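Local coordinates for PvdO (PDB 5HHA), which probably takes part in pyoverdine chromophore maturation in the periplasm, and binds calcium on a fold of the formylglycine-generating enzyme family, at residues A[41-46]-A[208-213]; A[48-53]-A[157-162]; A[107-112]-A[274-279]; A[216-221]-A[251-256]. All coordinates share one frame; numbering follows the deposited sequence. Where two conformers were deposited one is given.

Overall arrangement
The four contacts illustrate how a chain poor in regular secondary structure is tied together through one mixed sheet. Contacts 1 and 2 share strand 42-52, their centres about 13 Å apart; contact 2, where helix 154-162 packs on that strand, is nested within the loop closed by contact 1. Contacts 3 and 4, with centres about 12 Å apart, meet where strands 218-221 and 278-285 run parallel, and contact 4 lies nested within contact 3. The two pairs are joined by the salt bridge between Arg157 and Glu219. Contacts 1 and 3, about 26 Å apart between centres, have segments that alternate along the chain, bringing distant parts of the sequence into one fold, with calcium bound near contact 4.

Contact 1 (A[41-46]-A[208-213])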
loop_
_atom_site.group_PDB
_atom_site.type_symbol
_atom_site.label_atom_id
_atom_site.label_comp_id
_atom_site.label_asym_id
_atom_site.label_seq_id
_atom_site.Cartn_x
_atom_site.Cartn_y
_atom_site.Cartn_z
ATOM N N GLU A 41 -12.090 -1.772 -6.259
ATOM C CA GLU A 41 -11.735 -2.208 -7.605
ATOM C C GLU A 41 -10.430 -2.991 -7.578
ATOM O O GLU A 41 -9.401 -2.485 -7.098
ATOM C CB GLU A 41 -11.617 -1.007 -8.520
ATOM C CG GLU A 41 -12.977 -0.302 -8.703
ATOM C CD GLU A 41 -12.906 0.991 -9.483
ATOM O OE1 GLU A 41 -11.889 1.278 -10.128
ATOM O OE2 GLU A 41 -13.891 1.760 -9.458
ATOM N N MET A 42 -10.481 -4.220 -8.068
ATOM C CA MET A 42 -9.352 -5.132 -8.039
ATOM C C MET A 42 -8.741 -5.254 -9.427
ATOM O O MET A 42 -9.449 -5.180 -10.453
ATOM C CB MET A 42 -9.833 -6.490 -7.585
ATOM C CG MET A 42 -10.543 -6.467 -6.265
ATOM S SD MET A 42 -9.587 -5.800 -4.893
ATOM C CE MET A 42 -8.320 -7.081 -4.700
ATOM N N VAL A 43 -7.425 -5.441 -9.485
ATOM C CA VAL A 43 -6.737 -5.684 -10.746
ATOM C C VAL A 43 -5.929 -6.971 -10.610
ATOM O O VAL A 43 -5.292 -7.234 -9.588
ATOM C CB VAL A 43 -5.852 -4.470 -11.174
ATOM C CG1 VAL A 43 -4.742 -4.163 -10.145
ATOM C CG2 VAL A 43 -5.265 -4.682 -12.563
ATOM N N VAL A 44 -5.990 -7.797 -11.650
ATOM C CA VAL A 44 -5.249 -9.044 -11.667
ATOM C C VAL A 44 -3.781 -8.793 -11.987
ATOM O O VAL A 44 -3.461 -8.186 -13.001
ATOM C CB VAL A 44 -5.841 -10.033 -12.711
ATOM C CG1 VAL A 44 -5.030 -11.326 -12.766
ATOM C CG2 VAL A 44 -7.310 -10.336 -12.405
ATOM N N LEU A 45 -2.917 -9.255 -11.096
ATOM C CA LEU A 45 -1.472 -9.258 -11.325
ATOM C C LEU A 45 -1.040 -10.613 -11.868
ATOM O O LEU A 45 -1.528 -11.640 -11.452
ATOM C CB LEU A 45 -0.699 -8.949 -10.035
ATOM C CG LEU A 45 -1.062 -7.645 -9.306
ATOM C CD1 LEU A 45 -0.027 -7.367 -8.214
ATOM C CD2 LEU A 45 -1.118 -6.477 -10.247
ATOM N N PRO A 46 -0.066 -10.616 -12.782
ATOM C CA PRO A 46 0.391 -11.861 -13.394
ATOM C C PRO A 46 1.230 -12.685 -12.453
ATOM O O PRO A 46 1.869 -12.178 -11.524
ATOM C CB PRO A 46 1.239 -11.368 -14.565
ATOM C CG PRO A 46 1.720 -10.050 -14.153
ATOM C CD PRO A 46 0.611 -9.439 -13.338
ATOM N N PHE A 208 1.121 -2.424 -14.561
ATOM C CA PHE A 208 0.222 -3.459 -14.046
ATOM C C PHE A 208 -1.188 -2.898 -13.862
ATOM O O PHE A 208 -2.080 -3.628 -13.442
ATOM C CB PHE A 208 0.706 -4.012 -12.708
ATOM C CG PHE A 208 1.787 -5.074 -12.791
ATOM C CD1 PHE A 208 2.299 -5.572 -13.991
ATOM C CD2 PHE A 208 2.256 -5.605 -11.609
ATOM C CE1 PHE A 208 3.281 -6.575 -13.960
ATOM C CE2 PHE A 208 3.225 -6.577 -11.581
ATOM C CZ PHE A 208 3.736 -7.067 -12.750
ATOM N N GLY A 209 -1.406 -1.631 -14.160
ATOM C CA GLY A 209 -2.712 -1.051 -13.924
ATOM C C GLY A 209 -2.946 -0.623 -12.483
ATOM O O GLY A 209 -4.086 -0.419 -12.059
ATOM N N VAL A 210 -1.869 -0.438 -11.722
ATOM C CA VAL A 210 -1.985 -0.098 -10.300
ATOM C C VAL A 210 -1.670 1.383 -10.109
ATOM O O VAL A 210 -0.756 1.919 -10.740
ATOM C CB VAL A 210 -1.009 -0.940 -9.484
ATOM C CG1 VAL A 210 -1.202 -0.667 -8.002
ATOM C CG2 VAL A 210 -1.227 -2.409 -9.745
ATOM N N TYR A 211 -2.402 2.054 -9.212
ATOM C CA TYR A 211 -2.259 3.488 -8.949
ATOM C C TYR A 211 -1.747 3.745 -7.532
ATOM O O TYR A 211 -2.004 2.963 -6.607
ATOM C CB TYR A 211 -3.616 4.184 -9.047
ATOM C CG TYR A 211 -4.230 4.181 -10.428
ATOM C CD1 TYR A 211 -4.958 3.089 -10.896
ATOM C CD2 TYR A 211 -4.122 5.300 -11.235
ATOM C CE1 TYR A 211 -5.528 3.100 -12.143
ATOM C CE2 TYR A 211 -4.722 5.328 -12.492
ATOM C CZ TYR A 211 -5.411 4.223 -12.913
ATOM O OH TYR A 211 -6.000 4.235 -14.184
ATOM N N ASP A 212 -1.043 4.857 -7.377
ATOM C CA ASP A 212 -0.620 5.399 -6.079
ATOM C C ASP A 212 0.368 4.517 -5.322
ATOM O O ASP A 212 0.471 4.644 -4.101
ATOM C CB ASP A 212 -1.824 5.761 -5.197
ATOM C CG ASP A 212 -2.648 6.896 -5.769
ATOM O OD1 ASP A 212 -2.074 7.965 -6.094
ATOM O OD2 ASP A 212 -3.888 6.732 -5.915
ATOM N N MET A 213 1.115 3.671 -6.018
ATOM C CA MET A 213 2.098 2.858 -5.326
ATOM C C MET A 213 3.298 3.673 -4.837
ATOM O O MET A 213 4.106 3.167 -4.060
ATOM C CB MET A 213 2.559 1.710 -6.215
ATOM C CG MET A 213 1.589 0.531 -6.233
ATOM S SD MET A 213 1.731 -0.422 -4.704
ATOM C CE MET A 213 0.794 -1.874 -5.093
HETATM O O HOH W 1 -1.625 -6.307 -13.889
#
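Strand residues Val43 and Leu45 run past the loop residues Gly209 and Phe208 at a wide spacing, with the CA atoms of Val43 and Gly209 6.9 Å apart. Side chains and one water fill the interval. Phe208 takes the largest share of the contact. Pro46 lies over one face of its ring in a CH-pi contact, Pro46 CD standing 4.0 Å from the ring centroid and 15° off the normal, while Pro46 CG lies above the ring's margin, 3.8 Å from Phe208 CE1. Leu45 comes to the same ring obliquely, its CD2 lying 3.7 Å from Phe208 CD2, and that methyl also rests against Val210 CG2.

Residues 42-45 belong to the mixed sheet, Val43 sharing backbone bonds with Ile79 and Met42 with Phe33; Leu45 also leans on Phe77 and Ile79. Loop 208-213 therefore packs on a sheet face without joining its ladder, an irregular segment covering this part of the strand in a chain with little helix or strand. Val43 divides its two methyls between loop residues. With chi1 at 61°, CG1 sits between the backbone N and the carbonyl carbon and touches Val210 CG2 at 3.9 Å, whereas CG2, anti to the N, lies 3.5 Å from Phe208 O. That carbonyl oxygen also accepts a bond from a water, which donates equally to Val44 O and thus links the two backbones indirectly. On the loop's own side, Asn206 OD1 accepts from the backbone N of both Phe208 and Val210, and the Phe208 ring meets Tyr159 edge-to-face.

Contact 2 (A[48-53]-A[157-162])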
loop_
_atom_site.group_PDB
_atom_site.type_symbol
_atom_site.label_atom_id
_atom_site.label_comp_id
_atom_site.label_asym_id
_atom_site.label_seq_id
_atom_site.Cartn_x
_atom_site.Cartn_y
_atom_site.Cartn_z
ATOM N N GLY A 48 4.641 -14.824 -11.969
ATOM C CA GLY A 48 5.988 -14.525 -12.423
ATOM C C GLY A 48 6.908 -14.298 -11.254
ATOM O O GLY A 48 6.484 -14.359 -10.107
ATOM N N SER A 49 8.171 -14.029 -11.557
ATOM C CA SER A 49 9.173 -13.715 -10.553
ATOM C C SER A 49 9.642 -12.296 -10.731
ATOM O O SER A 49 9.525 -11.698 -11.801
ATOM C CB SER A 49 10.395 -14.622 -10.694
ATOM O OG SER A 49 10.057 -15.956 -10.484
ATOM N N PHE A 50 10.193 -11.754 -9.662
ATOM C CA PHE A 50 10.836 -10.449 -9.744
ATOM C C PHE A 50 11.962 -10.359 -8.741
ATOM O O PHE A 50 12.025 -11.131 -7.816
ATOM C CB PHE A 50 9.834 -9.290 -9.524
ATOM C CG PHE A 50 9.546 -8.979 -8.063
ATOM C CD1 PHE A 50 8.900 -9.885 -7.225
ATOM C CD2 PHE A 50 9.925 -7.744 -7.529
ATOM C CE1 PHE A 50 8.649 -9.566 -5.903
ATOM C CE2 PHE A 50 9.680 -7.437 -6.204
ATOM C CZ PHE A 50 9.024 -8.343 -5.402
ATOM N N THR A 51 12.840 -9.384 -8.918
ATOM C CA THR A 51 13.894 -9.147 -7.963
ATOM C C THR A 51 13.432 -8.101 -6.949
ATOM O O THR A 51 13.062 -6.974 -7.315
ATOM C CB THR A 51 15.170 -8.648 -8.680
ATOM O OG1 THR A 51 15.581 -9.619 -9.650
ATOM C CG2 THR A 51 16.297 -8.379 -7.691
ATOM N N MET A 52 13.466 -8.485 -5.688
ATOM C CA MET A 52 13.033 -7.640 -4.589
ATOM C C MET A 52 14.232 -7.069 -3.867
ATOM O O MET A 52 15.247 -7.768 -3.661
ATOM C CB MET A 52 12.195 -8.479 -3.625
ATOM C CG MET A 52 11.511 -7.671 -2.535
ATOM S SD MET A 52 10.520 -8.759 -1.486
ATOM C CE MET A 52 9.740 -7.577 -0.392
ATOM N N GLY A 53 14.123 -5.803 -3.476
ATOM C CA GLY A 53 15.193 -5.089 -2.815
ATOM C C GLY A 53 15.744 -4.014 -3.717
ATOM O O GLY A 53 15.168 -3.707 -4.779
ATOM N N ARG A 157 3.391 -6.375 -2.461
ATOM C CA ARG A 157 3.311 -4.930 -2.561
ATOM C C ARG A 157 4.460 -4.390 -3.432
ATOM O O ARG A 157 4.234 -3.571 -4.336
ATOM C CB ARG A 157 3.266 -4.295 -1.173
ATOM C CG ARG A 157 2.561 -2.941 -1.096
ATOM C CD ARG A 157 3.338 -1.792 -1.727
ATOM N NE ARG A 157 2.624 -0.531 -1.533
ATOM C CZ ARG A 157 3.054 0.646 -1.967
ATOM N NH1 ARG A 157 4.269 0.765 -2.473
ATOM N NH2 ARG A 157 2.274 1.702 -1.860
ATOM N N GLU A 158 5.682 -4.840 -3.187
ATOM C CA GLU A 158 6.789 -4.353 -4.027
ATOM C C GLU A 158 6.615 -4.810 -5.478
ATOM O O GLU A 158 6.880 -4.063 -6.398
ATOM C CB GLU A 158 8.153 -4.768 -3.487
ATOM C CG GLU A 158 9.307 -4.081 -4.266
ATOM C CD GLU A 158 10.688 -4.237 -3.653
ATOM O OE1 GLU A 158 10.834 -4.062 -2.434
ATOM O OE2 GLU A 158 11.626 -4.506 -4.449
ATOM N N TYR A 159 6.144 -6.040 -5.673
ATOM C CA TYR A 159 5.894 -6.569 -7.021
ATOM C C TYR A 159 4.925 -5.661 -7.762
ATOM O O TYR A 159 5.113 -5.300 -8.913
ATOM C CB TYR A 159 5.312 -7.958 -6.896
ATOM C CG TYR A 159 4.998 -8.709 -8.170
ATOM C CD1 TYR A 159 6.009 -9.034 -9.074
ATOM C CD2 TYR A 159 3.718 -9.205 -8.412
ATOM C CE1 TYR A 159 5.740 -9.807 -10.198
ATOM C CE2 TYR A 159 3.439 -9.959 -9.547
ATOM C CZ TYR A 159 4.469 -10.273 -10.408
ATOM O OH TYR A 159 4.279 -11.061 -11.537
ATOM N N GLY A 160 3.846 -5.311 -7.084
ATOM C CA GLY A 160 2.788 -4.493 -7.649
ATOM C C GLY A 160 3.196 -3.059 -7.881
ATOM O O GLY A 160 2.722 -2.415 -8.825
ATOM N N ALA A 161 4.081 -2.536 -7.037
ATOM C CA ALA A 161 4.619 -1.202 -7.215
ATOM C C ALA A 161 5.531 -1.150 -8.430
ATOM O O ALA A 161 5.483 -0.193 -9.198
ATOM C CB ALA A 161 5.383 -0.754 -5.970
ATOM N N ARG A 162 6.392 -2.151 -8.584
ATOM C CA ARG A 162 7.389 -2.112 -9.643
ATOM C C ARG A 162 6.806 -2.355 -11.025
ATOM O O ARG A 162 7.250 -1.752 -12.014
ATOM C CB ARG A 162 8.469 -3.147 -9.409
ATOM C CG ARG A 162 9.373 -2.835 -8.235
ATOM C CD ARG A 162 10.500 -3.878 -8.110
ATOM N NE ARG A 162 11.453 -3.506 -7.066
ATOM C CZ ARG A 162 12.340 -2.526 -7.199
ATOM N NH1 ARG A 162 12.468 -1.886 -8.335
ATOM N NH2 ARG A 162 13.096 -2.183 -6.178
#
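Phe50 drives its ring into helix 154-162 between Glu158, Tyr159 and Arg162, where strand and helix segments cross nearly at right angles (98°) with their axes 9.1 Å apart. This is the tightly packed part. Tyr159 CB sits over one face of the Phe50 ring, 4.0 Å from its centroid and 19° off the normal, a CH-pi contact. The two aromatic rings are inclined to each other, and Phe50 CD1 approaches Tyr159 CD1 to 3.5 Å. At the rim of the Phe50 ring, near its plane, lie Glu158 CG and Arg162 CD.

Beyond the ring a polar cluster is centred on one oxygen. Glu158, its CG anti to the backbone N and the chain extended, carries OE2 to the end of the strand, where Gly53 N donates to it at 3.0 Å and 166° on the syn side. Arg162 grips that same OE2 side-on in a salt bridge, through NE at 2.8 Å and NH2 at 3.2 Å, with the oxygen in the guanidinium plane. Three N-H groups thus fix the buried carboxylate, which Arg250 also holds through OE1; so much positive charge would be expected to keep it ionised. Met52 CG lies against this carboxylate, 3.7 Å from Glu158 OE1.

The solvent side is looser: Ser49 points away from the helix and Thr51 lies at the margin, both exposed, their hydroxyls bonded to Thr72 and Asp70. Strand 69-73 pairs with this part of strand 42-52 in antiparallel fashion, the helix covers the face bearing Phe50, and Arg157 forms a salt bridge with Glu219 of strand 218-221.

Contact 3 (A[107-112]-A[274-279]); sequences PGRECI and RGDWIG
Cys111, which forms a disulfide with Cys128, presses its sulfur against the backbone leading into strand 278-285. Cys111 SG lies 3.5 Å from Gly275 C and 3.6 Å from Asp276 N, and its CB approaches the aliphatic CD of Arg274. The guanidinium of Arg274 itself is turned to Asp133 and to the carbonyl of Cys128, while Gly275 shares a backbone hydrogen bond with Cys128. The disulfide joins two points of the loop region between helices 86-96 and 131-145, and residues 274-276 pack against it, meeting Cys111 at its sulfur and Cys128 through these bonds.

Asp276 supplies the polar half of the contact. With CG set between the backbone N and the carbonyl carbon (chi1 68°), its carboxylate faces loop 107-112. Arg109 bends its chain twice and brings the guanidinium side-on to Asp276 OD2, with NE at 2.7 Å and NH2 at 3.0 Å from that oxygen. Asp276 OD2 receives NE on its syn lone pair, and the oxygen lies near the guanidinium plane although the two flat groups are inclined by 51°. The bridge is described for one of two modelled conformers of Arg109, so how fully it is occupied is uncertain. Two waters add bridges: one donates to Arg109 O and accepts from Asp276 N, each at 2.8 Å, and the other donates to Glu110 O and Asp276 OD2. The carbonyl of Asp276, in turn, accepts from Tyr118 OH and Trp254 NE1.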
loop_
_atom_site.group_PDB
_atom_site.type_symbol
_atom_site.label_atom_id
_atom_site.label_comp_id
_atom_site.label_asym_id
_atom_site.label_seq_id
_atom_site.Cartn_x
_atom_site.Cartn_y
_atom_site.Cartn_z
ATOM N N PRO A 107 -0.452 16.605 18.342
ATOM C CA PRO A 107 -1.350 17.722 18.042
ATOM C C PRO A 107 -1.464 18.019 16.557
ATOM O O PRO A 107 -0.449 18.208 15.889
ATOM C CB PRO A 107 -0.691 18.898 18.769
ATOM C CG PRO A 107 -0.024 18.267 19.943
ATOM C CD PRO A 107 0.451 16.914 19.468
ATOM N N GLY A 108 -2.693 18.058 16.057
ATOM C CA GLY A 108 -2.937 18.391 14.671
ATOM C C GLY A 108 -2.959 17.176 13.759
ATOM O O GLY A 108 -3.302 17.298 12.591
ATOM N N ARG A 109 -2.630 15.999 14.292
ATOM C CA ARG A 109 -2.548 14.786 13.472
ATOM C C ARG A 109 -3.454 13.683 14.013
ATOM O O ARG A 109 -3.304 12.515 13.668
ATOM C CB ARG A 109 -1.101 14.298 13.402
ATOM C CG ARG A 109 -0.107 15.374 12.955
ATOM C CD ARG A 109 0.057 15.425 11.437
ATOM N NE ARG A 109 -1.218 15.383 10.726
ATOM C CZ ARG A 109 -1.815 16.434 10.167
ATOM N NH1 ARG A 109 -1.258 17.637 10.208
ATOM N NH2 ARG A 109 -2.973 16.286 9.560
ATOM N N GLU A 110 -4.419 14.052 14.840
ATOM C CA GLU A 110 -5.268 13.062 15.512
ATOM C C GLU A 110 -6.146 12.261 14.541
ATOM O O GLU A 110 -6.603 12.764 13.529
ATOM C CB GLU A 110 -6.155 13.744 16.563
ATOM C CG GLU A 110 -5.370 14.336 17.752
ATOM C CD GLU A 110 -4.917 15.765 17.503
ATOM O OE1 GLU A 110 -5.266 16.325 16.446
ATOM O OE2 GLU A 110 -4.250 16.336 18.390
ATOM N N CYS A 111 -6.360 10.991 14.898
ATOM C CA CYS A 111 -7.299 10.094 14.252
ATOM C C CYS A 111 -8.461 9.902 15.195
ATOM O O CYS A 111 -8.261 9.454 16.321
ATOM C CB CYS A 111 -6.664 8.717 13.989
ATOM S SG CYS A 111 -5.487 8.700 12.603
ATOM N N ILE A 112 -9.660 10.232 14.736
ATOM C CA ILE A 112 -10.852 10.114 15.580
ATOM C C ILE A 112 -11.857 9.247 14.837
ATOM O O ILE A 112 -12.417 9.642 13.803
ATOM C CB ILE A 112 -11.456 11.496 15.944
ATOM C CG1 ILE A 112 -10.504 12.304 16.828
ATOM C CG2 ILE A 112 -12.755 11.315 16.717
ATOM C CD1 ILE A 112 -9.377 12.957 16.125
ATOM N N ARG A 274 -1.858 3.740 14.462
ATOM C CA ARG A 274 -2.653 4.189 13.333
ATOM C C ARG A 274 -2.241 5.619 13.057
ATOM O O ARG A 274 -1.637 6.299 13.901
ATOM C CB ARG A 274 -4.157 4.081 13.617
ATOM C CG ARG A 274 -4.662 4.998 14.716
ATOM C CD ARG A 274 -6.118 4.725 15.053
ATOM N NE ARG A 274 -6.258 3.442 15.727
ATOM C CZ ARG A 274 -7.090 2.470 15.371
ATOM N NH1 ARG A 274 -7.895 2.586 14.327
ATOM N NH2 ARG A 274 -7.122 1.344 16.070
ATOM N N GLY A 275 -2.574 6.108 11.881
ATOM C CA GLY A 275 -2.277 7.490 11.566
ATOM C C GLY A 275 -2.997 7.943 10.331
ATOM O O GLY A 275 -3.485 7.152 9.548
ATOM N N ASP A 276 -2.993 9.254 10.137
ATOM C CA ASP A 276 -3.617 9.882 8.983
ATOM C C ASP A 276 -2.767 9.755 7.702
ATOM O O ASP A 276 -3.064 10.335 6.649
ATOM C CB ASP A 276 -3.934 11.348 9.299
ATOM C CG ASP A 276 -2.702 12.211 9.460
ATOM O OD1 ASP A 276 -1.596 11.801 9.062
ATOM O OD2 ASP A 276 -2.859 13.353 9.959
ATOM N N TRP A 277 -1.719 8.928 7.821
ATOM C CA TRP A 277 -0.726 8.710 6.781
ATOM C C TRP A 277 -0.555 7.221 6.465
ATOM O O TRP A 277 0.261 6.888 5.614
ATOM C CB TRP A 277 0.608 9.310 7.230
ATOM C CG TRP A 277 1.087 8.815 8.538
ATOM C CD1 TRP A 277 0.697 9.212 9.789
ATOM C CD2 TRP A 277 2.078 7.809 8.731
ATOM N NE1 TRP A 277 1.376 8.507 10.745
ATOM C CE2 TRP A 277 2.235 7.641 10.120
ATOM C CE3 TRP A 277 2.866 7.035 7.867
ATOM C CZ2 TRP A 277 3.141 6.742 10.655
ATOM C CZ3 TRP A 277 3.759 6.131 8.412
ATOM C CH2 TRP A 277 3.894 6.004 9.781
ATOM N N ILE A 278 -1.316 6.337 7.126
ATOM C CA ILE A 278 -1.282 4.904 6.832
ATOM C C ILE A 278 -2.665 4.430 6.440
ATOM O O ILE A 278 -3.616 4.539 7.231
ATOM C CB ILE A 278 -0.783 4.005 8.025
ATOM C CG1 ILE A 278 0.487 4.556 8.662
ATOM C CG2 ILE A 278 -0.573 2.597 7.509
ATOM C CD1 ILE A 278 0.865 3.819 9.943
ATOM N N GLY A 279 -2.766 3.916 5.224
ATOM C CA GLY A 279 -3.967 3.267 4.718
ATOM C C GLY A 279 -3.632 1.815 4.374
ATOM O O GLY A 279 -2.816 1.185 5.055
HETATM O O HOH W 2 -1.770 10.680 12.247
HETATM O O HOH W 3 -5.178 13.860 11.249
#

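Contact 4 (A[216-221]-A[251-256])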
loop_
_atom_site.group_PDB
_atom_site.type_symbol
_atom_site.label_atom_id
_atom_site.label_comp_id
_atom_site.label_asym_id
_atom_site.label_seq_id
_atom_site.Cartn_x
_atom_site.Cartn_y
_atom_site.Cartn_z
ATOM N N ASN A 216 0.867 9.173 -1.684
ATOM C CA ASN A 216 -0.461 9.299 -1.091
ATOM C C ASN A 216 -0.450 8.859 0.374
ATOM O O ASN A 216 -0.471 9.705 1.266
ATOM C CB ASN A 216 -1.565 8.665 -1.955
ATOM C CG ASN A 216 -2.836 9.500 -1.977
ATOM O OD1 ASN A 216 -2.862 10.606 -1.460
ATOM N ND2 ASN A 216 -3.888 8.969 -2.601
ATOM N N VAL A 217 -0.404 7.547 0.641
ATOM C CA VAL A 217 -0.287 7.033 1.994
ATOM C C VAL A 217 0.630 5.828 2.024
ATOM O O VAL A 217 0.743 5.088 1.044
ATOM C CB VAL A 217 -1.677 6.587 2.572
ATOM C CG1 VAL A 217 -2.580 7.775 2.802
ATOM C CG2 VAL A 217 -2.389 5.591 1.687
ATOM N N TYR A 218 1.269 5.628 3.169
ATOM C CA TYR A 218 1.816 4.294 3.471
ATOM C C TYR A 218 0.678 3.285 3.546
ATOM O O TYR A 218 -0.494 3.668 3.684
ATOM C CB TYR A 218 2.528 4.326 4.824
ATOM C CG TYR A 218 4.002 4.664 4.752
ATOM C CD1 TYR A 218 4.938 3.652 4.590
ATOM C CD2 TYR A 218 4.462 5.971 4.858
ATOM C CE1 TYR A 218 6.294 3.917 4.555
ATOM C CE2 TYR A 218 5.833 6.246 4.823
ATOM C CZ TYR A 218 6.735 5.205 4.655
ATOM O OH TYR A 218 8.121 5.405 4.645
ATOM N N GLU A 219 1.026 2.009 3.507
ATOM C CA GLU A 219 0.057 0.931 3.518
ATOM C C GLU A 219 0.505 -0.174 4.440
ATOM O O GLU A 219 1.657 -0.623 4.373
ATOM C CB GLU A 219 -0.078 0.302 2.139
ATOM C CG GLU A 219 -0.644 1.242 1.089
ATOM C CD GLU A 219 -0.443 0.729 -0.314
ATOM O OE1 GLU A 219 -0.193 -0.489 -0.485
ATOM O OE2 GLU A 219 -0.554 1.540 -1.264
ATOM N N TRP A 220 -0.417 -0.688 5.249
ATOM C CA TRP A 220 -0.152 -1.910 5.971
ATOM C C TRP A 220 0.075 -3.081 5.009
ATOM O O TRP A 220 -0.622 -3.203 3.998
ATOM C CB TRP A 220 -1.345 -2.286 6.848
ATOM C CG TRP A 220 -1.626 -1.340 7.956
ATOM C CD1 TRP A 220 -2.669 -0.470 8.016
ATOM C CD2 TRP A 220 -0.873 -1.159 9.172
ATOM N NE1 TRP A 220 -2.620 0.230 9.199
ATOM C CE2 TRP A 220 -1.528 -0.162 9.915
ATOM C CE3 TRP A 220 0.294 -1.726 9.693
ATOM C CZ2 TRP A 220 -1.080 0.257 11.159
ATOM C CZ3 TRP A 220 0.739 -1.303 10.930
ATOM C CH2 TRP A 220 0.058 -0.309 11.644
ATOM N N VAL A 221 1.036 -3.936 5.358
ATOM C CA VAL A 221 1.156 -5.274 4.772
ATOM C C VAL A 221 1.256 -6.262 5.937
ATOM O O VAL A 221 1.425 -5.875 7.080
ATOM C CB VAL A 221 2.338 -5.408 3.785
ATOM C CG1 VAL A 221 2.183 -4.418 2.631
ATOM C CG2 VAL A 221 3.654 -5.194 4.482
ATOM N N GLY A 251 5.174 1.849 0.767
ATOM C CA GLY A 251 4.810 3.052 0.045
ATOM C C GLY A 251 5.380 4.276 0.722
ATOM O O GLY A 251 6.436 4.251 1.340
ATOM N N ASN A 252 4.686 5.395 0.553
ATOM C CA ASN A 252 5.137 6.661 1.128
ATOM C C ASN A 252 3.930 7.585 1.216
ATOM O O ASN A 252 3.028 7.488 0.389
ATOM C CB ASN A 252 6.221 7.273 0.231
ATOM C CG ASN A 252 7.001 8.363 0.913
ATOM O OD1 ASN A 252 7.135 8.379 2.134
ATOM N ND2 ASN A 252 7.579 9.241 0.119
ATOM N N ASP A 253 3.917 8.490 2.186
ATOM C CA ASP A 253 2.754 9.340 2.384
ATOM C C ASP A 253 2.938 10.778 1.929
ATOM O O ASP A 253 4.035 11.265 1.640
ATOM C CB ASP A 253 2.282 9.291 3.836
ATOM C CG ASP A 253 3.236 9.941 4.799
ATOM O OD1 ASP A 253 3.175 11.169 5.017
ATOM O OD2 ASP A 253 4.061 9.194 5.404
ATOM N N TRP A 254 1.790 11.437 1.893
ATOM C CA TRP A 254 1.628 12.828 1.522
ATOM C C TRP A 254 2.560 13.791 2.226
ATOM O O TRP A 254 2.810 14.881 1.698
ATOM C CB TRP A 254 0.179 13.252 1.787
ATOM C CG TRP A 254 -0.271 13.088 3.196
ATOM C CD1 TRP A 254 -0.927 12.014 3.731
ATOM C CD2 TRP A 254 -0.112 14.029 4.265
ATOM N NE1 TRP A 254 -1.178 12.215 5.041
ATOM C CE2 TRP A 254 -0.700 13.450 5.411
ATOM C CE3 TRP A 254 0.471 15.298 4.369
ATOM C CZ2 TRP A 254 -0.728 14.097 6.650
ATOM C CZ3 TRP A 254 0.437 15.949 5.603
ATOM C CH2 TRP A 254 -0.151 15.342 6.731
ATOM N N GLY A 255 3.030 13.477 3.417
ATOM C CA GLY A 255 3.880 14.385 4.152
ATOM C C GLY A 255 5.371 14.163 3.989
ATOM O O GLY A 255 6.162 14.889 4.588
ATOM N N GLU A 256 5.763 13.204 3.170
ATOM C CA GLU A 256 7.140 12.746 3.107
ATOM C C GLU A 256 7.792 13.088 1.785
ATOM O O GLU A 256 7.136 13.225 0.756
ATOM C CB GLU A 256 7.150 11.226 3.257
ATOM C CG GLU A 256 6.711 10.726 4.621
ATOM C CD GLU A 256 7.744 10.883 5.688
ATOM O OE1 GLU A 256 8.879 10.348 5.529
ATOM O OE2 GLU A 256 7.372 11.512 6.720
HETATM O O HOH W 4 2.237 4.573 -1.208
HETATM O O HOH W 5 8.792 7.969 4.314
#
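Tyr218, the residue most covered here, lays one face of its ring on the backbone of Gly251 and Asn252. Gly251 O stands above that face, 3.2 Å from Tyr218 CE1, and Asn252 CA makes a CH-pi contact at 4.0 Å from the ring centroid. At the ring's edge, in its plane, Asp253 OD2 lies 3.3 Å from Tyr218 CD2. The phenol hydroxyl accepts from Asn267 ND2 and donates to a water at 2.7 Å from Tyr218 OH; that water donates onward to Asn252 OD1 and Glu256 OE1.

Asn252 has its CG anti to the backbone N (chi1 -164°), which turns the amide up beside the phenol, nearly perpendicular to the ring, with ND2 bonded to Ser261 and Pro257. Its backbone N reaches Val217 O through another water.

Asn216 contributes mainly its backbone. Asn216 O accepts from Trp254 N at 2.9 Å, with the donor well above the carbonyl plane, and also receives a CA-H contact from Asp253. Asp253 to Glu256 form a type I beta turn; separately, Gly255 N donates to Asp253 OD1 at 2.8 Å, an Asx turn. The Asn216 amide serves other partners: its OD1 accepts from Ser198 N and from Asn186 ND2. Asn186, Thr187, Gly189, Asp192 and Tyr194 bind the calcium ion, and Asn216 holds the Asn186 side chain from the second shell of that site.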